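Side-chain contact in protein STN1 (Saccharomyces cerevisiae, PDB 3KEY), which helps regulate telomere length and protect chromosome ends, inhibiting telomerase loading through its interaction with CDC13: residues L79-K82 with T83-T86. Residues are numbered along the deposited sequence; the frame is centred on the assembly and turned at random.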
loop_
_atom_site.group_PDB
_atom_site.type_symbol
_atom_site.label_atom_id
_atom_site.label_comp_id
_atom_site.label_asym_id
_atom_site.label_seq_id
_atom_site.Cartn_x
_atom_site.Cartn_y
_atom_site.Cartn_z
ATOM N N LEU A 79 6.566 13.075 -0.925
ATOM C CA LEU A 79 7.098 14.030 0.032
ATOM C C LEU A 79 6.634 15.347 -0.558
ATOM O O LEU A 79 7.247 15.837 -1.512
ATOM C CB LEU A 79 8.627 13.961 0.035
ATOM C CG LEU A 79 9.366 14.757 1.103
ATOM C CD1 LEU A 79 8.918 14.361 2.499
ATOM C CD2 LEU A 79 10.828 14.458 0.871
ATOM N N LYS A 80 5.535 15.900 -0.063
ATOM C CA LYS A 80 5.108 17.144 -0.672
ATOM C C LYS A 80 6.021 18.324 -0.333
ATOM O O LYS A 80 6.137 19.283 -1.102
ATOM C CB LYS A 80 3.679 17.501 -0.287
ATOM C CG LYS A 80 3.533 18.015 1.113
ATOM C CD LYS A 80 2.514 19.116 1.132
ATOM C CE LYS A 80 1.197 18.542 0.671
ATOM N NZ LYS A 80 0.211 19.608 0.520
ATOM N N ASP A 81 6.665 18.266 0.826
ATOM C CA ASP A 81 7.574 19.340 1.233
ATOM C C ASP A 81 8.764 18.784 2.006
ATOM O O ASP A 81 8.637 18.342 3.148
ATOM C CB ASP A 81 6.851 20.389 2.081
ATOM C CG ASP A 81 7.697 21.639 2.286
ATOM O OD1 ASP A 81 7.983 22.327 1.281
ATOM O OD2 ASP A 81 8.098 21.921 3.436
ATOM N N LYS A 82 9.924 18.814 1.363
ATOM C CA LYS A 82 11.153 18.306 1.952
ATOM C C LYS A 82 11.579 19.068 3.209
ATOM O O LYS A 82 11.876 18.463 4.245
ATOM C CB LYS A 82 12.264 18.357 0.894
ATOM C CG LYS A 82 13.682 18.272 1.424
ATOM C CD LYS A 82 14.193 16.849 1.450
ATOM C CE LYS A 82 13.862 16.139 2.736
ATOM N NZ LYS A 82 14.937 15.144 3.051
ATOM N N THR A 83 11.603 20.394 3.127
ATOM C CA THR A 83 12.028 21.184 4.278
ATOM C C THR A 83 11.282 20.869 5.579
ATOM O O THR A 83 11.907 20.795 6.635
ATOM C CB THR A 83 11.977 22.718 3.992
ATOM O OG1 THR A 83 11.723 23.423 5.217
ATOM C CG2 THR A 83 10.932 23.052 2.967
ATOM N N SER A 84 9.967 20.670 5.516
ATOM C CA SER A 84 9.206 20.347 6.721
ATOM C C SER A 84 8.959 18.832 6.836
ATOM O O SER A 84 8.371 18.363 7.812
ATOM C CB SER A 84 7.863 21.087 6.726
ATOM O OG SER A 84 6.992 20.583 5.725
ATOM N N GLU A 85 9.421 18.074 5.844
ATOM C CA GLU A 85 9.233 16.622 5.831
ATOM C C GLU A 85 7.744 16.295 5.961
ATOM O O GLU A 85 7.328 15.545 6.846
ATOM C CB GLU A 85 10.009 15.961 6.979
ATOM C CG GLU A 85 11.529 16.140 6.923
ATOM C CD GLU A 85 12.177 15.410 5.750
ATOM O OE1 GLU A 85 13.426 15.431 5.649
ATOM O OE2 GLU A 85 11.445 14.814 4.928
ATOM N N THR A 86 6.940 16.877 5.075
ATOM C CA THR A 86 5.505 16.637 5.078
ATOM C C THR A 86 5.159 15.721 3.914
ATOM O O THR A 86 5.583 15.950 2.777
ATOM C CB THR A 86 4.719 17.956 4.952
ATOM O OG1 THR A 86 5.074 18.815 6.038
ATOM C CG2 THR A 86 3.222 17.698 4.994
#
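D81 and T86 close a β-hairpin turn at the tip of the wing of the first winged helix-turn-helix domain, pairing antiparallel between strands 78-81 and 86-88. Backbone bonds set the frame. D81 N bonds to T86 O at 3.2 Å, and T86 N returns a bond to D81 O of 3.0 Å. Each partner is matched by two residues: K80 and D81 lie opposite T86 as a classic bulge, K80 N adding a weak bond to T86 O, while E85 and T86 lie opposite D81 as a G1 bulge, with E85 in a left-handed conformation (phi/psi 55°/54°).

Side-chain polar contacts then brace the turn. With CG swung anti to its own N (chi1 -169°), D81 sends OD2 across the turn to S84, where S84 OG meets its anti lone pair at 2.9 Å and S84 N comes from above the carboxylate plane at 3.1 Å. K82 and E85 run alongside each other, K82 NZ reaching E85 OE1 at 3.0 Å in a salt bridge whose hydrogen bond is weak.

Apolar contact is slighter: K80 CG lies 3.9 Å from T86 CG2, while its NZ pairs with E21. Beside D81, T86 OG1 donates to S84 OG at 2.6 Å.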